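Local structure of serine protease inhibitor 4, isoform B (Drosophila melanogaster, 4P0F) at residues Ala94-Gly102 against Phe117-Ser127; Glu309-Ala320 against Ala332-Lys342. The protein probably inhibits serine-type and perhaps cysteine-type endopeptidases as a member of the serpin family, and is captured here in its cleaved form. All blocks are in the same frame, centred on the assembly; numbering follows the deposited sequence.

Interaction 1 (Ala94-Gly102 against Phe117-Ser127)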
loop_
_atom_site.group_PDB
_atom_site.type_symbol
_atom_site.label_atom_id
_atom_site.label_comp_id
_atom_site.label_asym_id
_atom_site.label_seq_id
_atom_site.Cartn_x
_atom_site.Cartn_y
_atom_site.Cartn_z
ATOM N N ALA A 94 3.483 9.804 6.470
ATOM C CA ALA A 94 2.818 11.000 6.992
ATOM C C ALA A 94 1.311 10.863 7.012
ATOM O O ALA A 94 0.707 10.405 6.045
ATOM C CB ALA A 94 3.201 12.204 6.180
ATOM N N ASN A 95 0.719 11.302 8.118
ATOM C CA ASN A 95 -0.717 11.300 8.292
ATOM C C ASN A 95 -1.234 12.710 8.473
ATOM O O ASN A 95 -0.586 13.543 9.109
ATOM C CB ASN A 95 -1.106 10.448 9.499
ATOM C CG ASN A 95 -0.787 8.983 9.294
ATOM O OD1 ASN A 95 -1.105 8.416 8.256
ATOM N ND2 ASN A 95 -0.160 8.369 10.285
ATOM N N LYS A 96 -2.411 12.971 7.920
ATOM C CA LYS A 96 -3.057 14.262 8.129
ATOM C C LYS A 96 -4.559 14.127 8.009
ATOM O O LYS A 96 -5.054 13.358 7.197
ATOM C CB LYS A 96 -2.542 15.299 7.127
ATOM C CG LYS A 96 -3.020 16.729 7.394
ATOM C CD LYS A 96 -2.097 17.757 6.758
ATOM C CE LYS A 96 -2.501 19.172 7.121
ATOM N NZ LYS A 96 -1.492 20.170 6.629
ATOM N N ILE A 97 -5.277 14.906 8.813
ATOM C CA ILE A 97 -6.725 14.961 8.717
ATOM C C ILE A 97 -7.132 16.376 8.305
ATOM O O ILE A 97 -6.565 17.362 8.778
ATOM C CB ILE A 97 -7.413 14.559 10.045
ATOM C CG1 ILE A 97 -8.930 14.503 9.853
ATOM C CG2 ILE A 97 -7.044 15.505 11.181
ATOM C CD1 ILE A 97 -9.683 13.845 11.025
ATOM N N PHE A 98 -8.097 16.449 7.396
ATOM C CA PHE A 98 -8.607 17.717 6.902
ATOM C C PHE A 98 -10.074 17.805 7.297
ATOM O O PHE A 98 -10.860 16.933 6.937
ATOM C CB PHE A 98 -8.431 17.818 5.396
ATOM C CG PHE A 98 -7.001 17.653 4.936
ATOM C CD1 PHE A 98 -6.485 16.394 4.673
ATOM C CD2 PHE A 98 -6.190 18.760 4.751
ATOM C CE1 PHE A 98 -5.187 16.247 4.244
ATOM C CE2 PHE A 98 -4.884 18.620 4.319
ATOM C CZ PHE A 98 -4.384 17.357 4.065
ATOM N N VAL A 99 -10.428 18.853 8.042
ATOM C CA VAL A 99 -11.722 18.925 8.732
ATOM C C VAL A 99 -12.539 20.126 8.256
ATOM O O VAL A 99 -12.019 21.231 8.130
ATOM C CB VAL A 99 -11.524 19.024 10.259
ATOM C CG1 VAL A 99 -12.877 18.957 11.009
ATOM C CG2 VAL A 99 -10.584 17.917 10.737
ATOM N N MET A 100 -13.815 19.886 7.977
ATOM C CA MET A 100 -14.746 20.945 7.570
ATOM C C MET A 100 -14.644 22.148 8.505
ATOM O O MET A 100 -14.721 21.991 9.726
ATOM C CB MET A 100 -16.178 20.389 7.548
ATOM C CG MET A 100 -17.289 21.368 7.143
ATOM S SD MET A 100 -17.304 21.725 5.370
ATOM C CE MET A 100 -16.159 23.012 5.305
ATOM N N ASP A 101 -14.444 23.343 7.942
ATOM C CA ASP A 101 -14.416 24.568 8.746
ATOM C C ASP A 101 -15.598 24.613 9.698
ATOM O O ASP A 101 -16.731 24.366 9.290
ATOM C CB ASP A 101 -14.472 25.825 7.877
ATOM C CG ASP A 101 -13.161 26.131 7.171
ATOM O OD1 ASP A 101 -12.091 25.649 7.605
ATOM O OD2 ASP A 101 -13.215 26.887 6.178
ATOM N N GLY A 102 -15.325 24.964 10.951
ATOM C CA GLY A 102 -16.364 25.161 11.947
ATOM C C GLY A 102 -16.646 23.931 12.791
ATOM O O GLY A 102 -17.238 24.037 13.870
ATOM N N PHE A 117 -0.737 8.487 16.016
ATOM C CA PHE A 117 -0.597 8.417 14.564
ATOM C C PHE A 117 0.238 9.573 14.027
ATOM O O PHE A 117 0.485 9.661 12.822
ATOM C CB PHE A 117 -1.967 8.394 13.873
ATOM C CG PHE A 117 -2.634 7.059 13.908
ATOM C CD1 PHE A 117 -3.427 6.691 14.988
ATOM C CD2 PHE A 117 -2.471 6.158 12.870
ATOM C CE1 PHE A 117 -4.039 5.460 15.029
ATOM C CE2 PHE A 117 -3.091 4.925 12.907
ATOM C CZ PHE A 117 -3.872 4.570 13.984
ATOM N N LEU A 118 0.677 10.454 14.923
ATOM C CA LEU A 118 1.568 11.545 14.556
ATOM C C LEU A 118 0.937 12.368 13.438
ATOM O O LEU A 118 1.620 12.923 12.576
ATOM C CB LEU A 118 2.939 10.994 14.139
ATOM C CG LEU A 118 3.639 10.104 15.177
ATOM C CD1 LEU A 118 4.983 9.628 14.636
ATOM C CD2 LEU A 118 3.833 10.830 16.504
ATOM N N SER A 119 -0.383 12.460 13.484
ATOM C CA SER A 119 -1.151 13.101 12.432
ATOM C C SER A 119 -1.187 14.603 12.588
ATOM O O SER A 119 -1.336 15.119 13.691
ATOM C CB SER A 119 -2.582 12.574 12.420
ATOM O OG SER A 119 -3.300 13.082 11.308
ATOM N N ALA A 120 -1.047 15.297 11.465
ATOM C CA ALA A 120 -1.290 16.724 11.420
ATOM C C ALA A 120 -2.792 16.931 11.271
ATOM O O ALA A 120 -3.531 15.981 11.031
ATOM C CB ALA A 120 -0.535 17.368 10.270
ATOM N N ALA A 121 -3.232 18.174 11.415
ATOM C CA ALA A 121 -4.642 18.499 11.257
ATOM C C ALA A 121 -4.787 19.902 10.685
ATOM O O ALA A 121 -4.011 20.801 11.016
ATOM C CB ALA A 121 -5.358 18.383 12.571
ATOM N N GLN A 122 -5.777 20.071 9.815
ATOM C CA GLN A 122 -6.028 21.353 9.164
ATOM C C GLN A 122 -7.512 21.500 8.866
ATOM O O GLN A 122 -8.161 20.541 8.476
ATOM C CB GLN A 122 -5.219 21.456 7.874
ATOM C CG GLN A 122 -5.391 22.770 7.126
ATOM C CD GLN A 122 -4.516 22.859 5.888
ATOM O OE1 GLN A 122 -3.887 21.884 5.486
ATOM N NE2 GLN A 122 -4.474 24.032 5.274
ATOM N N SER A 123 -8.037 22.709 9.044
ATOM C CA SER A 123 -9.417 23.007 8.682
ATOM C C SER A 123 -9.481 23.474 7.233
ATOM O O SER A 123 -8.637 24.257 6.798
ATOM C CB SER A 123 -9.997 24.077 9.609
ATOM O OG SER A 123 -10.051 23.613 10.946
ATOM N N VAL A 124 -10.466 22.978 6.492
ATOM C CA VAL A 124 -10.671 23.368 5.095
ATOM C C VAL A 124 -12.152 23.607 4.815
ATOM O O VAL A 124 -13.010 23.133 5.559
ATOM C CB VAL A 124 -10.139 22.291 4.109
ATOM C CG1 VAL A 124 -8.650 22.032 4.337
ATOM C CG2 VAL A 124 -10.930 20.998 4.236
ATOM N N ASP A 125 -12.447 24.339 3.745
ATOM C CA ASP A 125 -13.824 24.625 3.356
ATOM C C ASP A 125 -14.244 23.701 2.217
ATOM O O ASP A 125 -13.959 23.979 1.050
ATOM C CB ASP A 125 -13.969 26.093 2.942
ATOM C CG ASP A 125 -15.403 26.482 2.644
ATOM O OD1 ASP A 125 -16.274 25.594 2.611
ATOM O OD2 ASP A 125 -15.661 27.684 2.427
ATOM N N PHE A 126 -14.906 22.593 2.548
ATOM C CA PHE A 126 -15.298 21.605 1.535
ATOM C C PHE A 126 -16.395 22.097 0.583
ATOM O O PHE A 126 -16.594 21.513 -0.481
ATOM C CB PHE A 126 -15.752 20.303 2.207
ATOM C CG PHE A 126 -14.622 19.490 2.798
ATOM C CD1 PHE A 126 -13.600 18.992 2.001
ATOM C CD2 PHE A 126 -14.607 19.187 4.155
ATOM C CE1 PHE A 126 -12.583 18.234 2.551
ATOM C CE2 PHE A 126 -13.589 18.440 4.712
ATOM C CZ PHE A 126 -12.572 17.962 3.908
ATOM N N SER A 127 -17.106 23.158 0.952
ATOM C CA SER A 127 -18.072 23.767 0.040
ATOM C C SER A 127 -17.339 24.364 -1.152
ATOM O O SER A 127 -17.856 24.393 -2.272
ATOM C CB SER A 127 -18.896 24.842 0.749
ATOM O OG SER A 127 -19.637 24.257 1.803
HETATM O O HOH W 1 2.627 11.890 10.276
HETATM O O HOH W 2 -1.883 21.049 4.005
HETATM O O HOH W 3 -12.438 22.383 11.496
#
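Lys96 lays its extended side chain over Ala120 and Gln122: CD rests 3.9 Å from Ala120 CB, and CE packs against Gln122 CB. With CG anti to the backbone N (chi1 -172°), the chain runs on until NZ reaches Gln122 OE1 at 3.2 Å, approaching from above the amide plane; a water joins the same two atoms. The contact pairs strand 94-100 in parallel with 120-124, the edge strand of the large serpin sheet A, the two being connected through helix 107-115. Backbone bonds run from Asn95 O, which takes the N-H of Ala120, to Asp101 N on Val124 O. Phe98 shares the Lys96 side, under helix 129-143: Lys96 CG sits over one face of its ring, while Gln122 OE1 comes to its edge, 3.6 Å from CE2. At one end Asn95 ND2 gives a nearly straight bond (173°) to an in-plane lone pair of Phe117 O, 2.9 Å away, and OD1 is bonded to Asn167, which fixes the amide's rotation. At the other end Met100, bent at chi2 and chi3, slides past Phe126 with SD at the ring edge, 3.8 Å from Phe126 CB, while Phe126 CZ meets Phe98 O in the ring plane at 3.6 Å.

Interaction 2 (Glu309-Ala320 against Ala332-Lys342)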
loop_
_atom_site.group_PDB
_atom_site.type_symbol
_atom_site.label_atom_id
_atom_site.label_comp_id
_atom_site.label_asym_id
_atom_site.label_seq_id
_atom_site.Cartn_x
_atom_site.Cartn_y
_atom_site.Cartn_z
ATOM N N GLU A 309 -24.195 15.079 14.331
ATOM C CA GLU A 309 -24.531 14.652 12.972
ATOM C C GLU A 309 -24.040 13.244 12.693
ATOM O O GLU A 309 -22.847 12.976 12.817
ATOM C CB GLU A 309 -23.909 15.579 11.927
ATOM C CG GLU A 309 -24.483 16.979 11.913
ATOM C CD GLU A 309 -23.722 17.921 11.004
ATOM O OE1 GLU A 309 -22.895 17.437 10.203
ATOM O OE2 GLU A 309 -23.941 19.152 11.100
ATOM N N PRO A 310 -24.949 12.337 12.312
ATOM C CA PRO A 310 -24.459 11.024 11.881
ATOM C C PRO A 310 -23.598 11.122 10.622
ATOM O O PRO A 310 -23.907 11.913 9.723
ATOM C CB PRO A 310 -25.748 10.244 11.609
ATOM C CG PRO A 310 -26.766 10.901 12.432
ATOM C CD PRO A 310 -26.416 12.350 12.446
ATOM N N LEU A 311 -22.538 10.315 10.573
ATOM C CA LEU A 311 -21.556 10.356 9.490
ATOM C C LEU A 311 -21.436 9.005 8.809
ATOM O O LEU A 311 -21.757 7.974 9.403
ATOM C CB LEU A 311 -20.170 10.759 10.016
ATOM C CG LEU A 311 -20.079 12.031 10.870
ATOM C CD1 LEU A 311 -18.651 12.213 11.375
ATOM C CD2 LEU A 311 -20.530 13.243 10.085
ATOM N N LYS A 312 -20.955 9.014 7.568
ATOM C CA LYS A 312 -20.580 7.785 6.878
ATOM C C LYS A 312 -19.426 8.047 5.907
ATOM O O LYS A 312 -19.112 9.183 5.579
ATOM C CB LYS A 312 -21.775 7.188 6.133
ATOM C CG LYS A 312 -22.213 7.972 4.924
ATOM C CD LYS A 312 -23.447 7.353 4.293
ATOM C CE LYS A 312 -23.906 8.149 3.084
ATOM N NZ LYS A 312 -25.086 7.505 2.437
ATOM N N VAL A 313 -18.783 6.980 5.455
ATOM C CA VAL A 313 -17.697 7.102 4.491
ATOM C C VAL A 313 -18.256 7.160 3.073
ATOM O O VAL A 313 -19.031 6.290 2.677
ATOM C CB VAL A 313 -16.713 5.920 4.633
ATOM C CG1 VAL A 313 -15.656 5.952 3.549
ATOM C CG2 VAL A 313 -16.068 5.938 6.009
ATOM N N SER A 314 -17.868 8.184 2.312
ATOM C CA SER A 314 -18.331 8.338 0.931
ATOM C C SER A 314 -17.326 7.854 -0.107
ATOM O O SER A 314 -17.699 7.582 -1.244
ATOM C CB SER A 314 -18.659 9.802 0.643
ATOM O OG SER A 314 -17.589 10.631 1.055
ATOM N N ALA A 315 -16.049 7.797 0.264
ATOM C CA ALA A 315 -15.032 7.306 -0.659
ATOM C C ALA A 315 -13.767 6.890 0.065
ATOM O O ALA A 315 -13.391 7.484 1.074
ATOM C CB ALA A 315 -14.707 8.368 -1.699
ATOM N N ILE A 316 -13.109 5.852 -0.459
ATOM C CA ILE A 316 -11.757 5.504 -0.049
ATOM C C ILE A 316 -10.944 5.406 -1.325
ATOM O O ILE A 316 -11.219 4.546 -2.152
ATOM C CB ILE A 316 -11.663 4.161 0.711
ATOM C CG1 ILE A 316 -12.646 4.118 1.881
ATOM C CG2 ILE A 316 -10.225 3.935 1.182
ATOM C CD1 ILE A 316 -12.630 2.796 2.660
ATOM N N ILE A 317 -9.986 6.310 -1.510
ATOM C CA ILE A 317 -9.226 6.360 -2.757
ATOM C C ILE A 317 -7.771 6.025 -2.473
ATOM O O ILE A 317 -7.177 6.556 -1.546
ATOM C CB ILE A 317 -9.330 7.742 -3.427
ATOM C CG1 ILE A 317 -10.789 8.047 -3.777
ATOM C CG2 ILE A 317 -8.484 7.781 -4.681
ATOM C CD1 ILE A 317 -11.083 9.514 -3.995
ATOM N N HIS A 318 -7.205 5.128 -3.274
ATOM C CA HIS A 318 -5.818 4.746 -3.119
ATOM C C HIS A 318 -5.112 4.906 -4.437
ATOM O O HIS A 318 -5.626 4.491 -5.478
ATOM C CB HIS A 318 -5.698 3.306 -2.636
ATOM C CG HIS A 318 -4.298 2.890 -2.319
ATOM N ND1 HIS A 318 -3.631 3.313 -1.189
ATOM C CD2 HIS A 318 -3.439 2.074 -2.976
ATOM C CE1 HIS A 318 -2.429 2.767 -1.159
ATOM N NE2 HIS A 318 -2.285 2.016 -2.235
ATOM N N LYS A 319 -3.936 5.512 -4.382
ATOM C CA LYS A 319 -3.090 5.646 -5.566
ATOM C C LYS A 319 -1.675 5.259 -5.212
ATOM O O LYS A 319 -1.195 5.595 -4.137
ATOM C CB LYS A 319 -3.121 7.073 -6.103
ATOM C CG LYS A 319 -4.430 7.489 -6.731
ATOM C CD LYS A 319 -4.224 8.699 -7.660
ATOM C CE LYS A 319 -5.556 9.230 -8.193
ATOM N NZ LYS A 319 -5.457 10.455 -9.064
ATOM N N ALA A 320 -1.001 4.568 -6.129
ATOM C CA ALA A 320 0.365 4.127 -5.880
ATOM C C ALA A 320 1.203 4.147 -7.163
ATOM O O ALA A 320 0.678 4.123 -8.280
ATOM C CB ALA A 320 0.362 2.750 -5.257
ATOM N N ALA A 332 5.724 5.258 -4.050
ATOM C CA ALA A 332 4.912 6.149 -3.253
ATOM C C ALA A 332 3.470 5.701 -3.318
ATOM O O ALA A 332 3.051 5.060 -4.276
ATOM C CB ALA A 332 5.041 7.585 -3.737
ATOM N N ALA A 333 2.709 6.055 -2.293
ATOM C CA ALA A 333 1.290 5.785 -2.300
ATOM C C ALA A 333 0.598 6.746 -1.354
ATOM O O ALA A 333 1.232 7.330 -0.479
ATOM C CB ALA A 333 1.006 4.347 -1.892
ATOM N N ALA A 334 -0.706 6.887 -1.529
ATOM C CA ALA A 334 -1.515 7.605 -0.557
ATOM C C ALA A 334 -2.910 7.029 -0.542
ATOM O O ALA A 334 -3.383 6.494 -1.546
ATOM C CB ALA A 334 -1.546 9.111 -0.865
ATOM N N THR A 335 -3.543 7.117 0.627
ATOM C CA THR A 335 -4.916 6.687 0.817
ATOM C C THR A 335 -5.708 7.836 1.441
ATOM O O THR A 335 -5.279 8.410 2.436
ATOM C CB THR A 335 -5.014 5.451 1.730
ATOM O OG1 THR A 335 -4.122 4.422 1.278
ATOM C CG2 THR A 335 -6.435 4.907 1.746
ATOM N N GLY A 336 -6.831 8.182 0.817
ATOM C CA GLY A 336 -7.707 9.223 1.324
ATOM C C GLY A 336 -9.091 8.658 1.572
ATOM O O GLY A 336 -9.676 8.030 0.693
ATOM N N MET A 337 -9.606 8.896 2.778
ATOM C CA MET A 337 -10.953 8.465 3.154
ATOM C C MET A 337 -11.816 9.677 3.400
ATOM O O MET A 337 -11.535 10.445 4.314
ATOM C CB MET A 337 -10.935 7.610 4.414
ATOM C CG MET A 337 -10.350 6.208 4.246
ATOM S SD MET A 337 -10.577 5.161 5.710
ATOM C CE MET A 337 -12.193 5.751 6.241
ATOM N N ALA A 338 -12.856 9.847 2.593
ATOM C CA ALA A 338 -13.777 10.973 2.759
ATOM C C ALA A 338 -14.937 10.565 3.640
ATOM O O ALA A 338 -15.572 9.555 3.383
ATOM C CB ALA A 338 -14.274 11.450 1.416
ATOM N N VAL A 339 -15.213 11.374 4.664
ATOM C CA VAL A 339 -16.302 11.127 5.610
ATOM C C VAL A 339 -17.276 12.286 5.505
ATOM O O VAL A 339 -16.865 13.445 5.563
ATOM C CB VAL A 339 -15.781 10.990 7.050
ATOM C CG1 VAL A 339 -16.924 10.794 8.040
ATOM C CG2 VAL A 339 -14.798 9.824 7.151
ATOM N N ARG A 340 -18.552 11.966 5.314
ATOM C CA ARG A 340 -19.590 12.969 5.098
ATOM C C ARG A 340 -20.719 12.818 6.099
ATOM O O ARG A 340 -20.900 11.768 6.688
ATOM C CB ARG A 340 -20.157 12.851 3.681
ATOM C CG ARG A 340 -20.703 11.462 3.373
ATOM C CD ARG A 340 -21.657 11.462 2.205
ATOM N NE ARG A 340 -22.871 12.197 2.542
ATOM C CZ ARG A 340 -23.771 12.612 1.661
ATOM N NH1 ARG A 340 -23.610 12.369 0.368
ATOM N NH2 ARG A 340 -24.833 13.285 2.084
ATOM N N ARG A 341 -21.504 13.863 6.283
ATOM C CA ARG A 341 -22.712 13.686 7.071
ATOM C C ARG A 341 -23.706 12.882 6.239
ATOM O O ARG A 341 -23.765 13.024 5.018
ATOM C CB ARG A 341 -23.291 15.028 7.500
ATOM C CG ARG A 341 -23.683 15.948 6.380
ATOM C CD ARG A 341 -24.768 16.906 6.865
ATOM N NE ARG A 341 -26.010 16.187 7.126
ATOM C CZ ARG A 341 -26.999 16.637 7.897
ATOM N NH1 ARG A 341 -26.904 17.815 8.495
ATOM N NH2 ARG A 341 -28.088 15.898 8.072
ATOM N N LYS A 342 -24.460 12.002 6.890
ATOM C CA LYS A 342 -25.558 11.333 6.212
ATOM C C LYS A 342 -26.594 12.370 5.810
ATOM O O LYS A 342 -26.909 13.285 6.577
ATOM C CB LYS A 342 -26.196 10.266 7.107
ATOM C CG LYS A 342 -25.205 9.234 7.647
ATOM C CD LYS A 342 -25.914 8.186 8.510
ATOM C CE LYS A 342 -24.930 7.253 9.232
ATOM N NZ LYS A 342 -25.665 6.453 10.268
HETATM O O HOH W 4 -25.023 19.884 8.622
HETATM O O HOH W 5 -26.332 13.399 9.315
#
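Arg340 runs beside Lys312 on the same face of the sheet. From CB, the chain turns so that CG sits between the backbone N and the carbonyl carbon (chi1 56°), which brings CG to 3.5 Å from Lys312 O. CD then packs 3.8 Å from Ser314 CB and passes near Lys312 CE. At the tip, NE (2.8 Å) and NH2 (3.1 Å) grip Arg341 O side-on, with that oxygen in the guanidinium plane, and NH2 also forms a salt bridge with Glu160. With an alanine here, Glu160 would probably lose its ionic mate and Arg341 O two donors, while a gap opened beside Lys312 and Ser314. Next along, a beta bulge shifts the register: Ala338 O accepts from Ser314 N, Ala338 N donates to Ala315 O, and the buried Ala315 N is left without a partner. On the Ile316 side, Met337 CG lies 3.8 Å from Ile316 CG2. Further on, Thr335 OG1 bonds His318 ND1 at 2.7 Å, at the ring edge, and also meets Ser40. The antiparallel pairing of 311-320 with 332-341, with strand 161-174 flanking the latter on its other side, is the arrangement of a cleaved serpin whose reactive-centre loop has entered sheet A as an extra central strand.

Interactions 1 and 2 do not touch: their centres are 12 Å apart and their nearest atoms about 6 Å. Strand 161-174 lies between them, bonded antiparallel to 91-100 on one side and to 328-341 on the other, so the edge pair and the inserted loop strand belong to the same sheet. Arg162 ties their ends together, hydrogen-bonding Met100 through the backbone and forming a salt bridge with Glu309, whose other carboxylate oxygen hydrogen-bonds Tyr103. Helix 38-49 also serves both, with Thr43 and Met47 against Asn95 and Phe117, and Cys44 and Ala48 against Met337. Interaction 2 is the more buried and, in the cleaved form, carries the former loop; interaction 1 forms the sheet's outer margin.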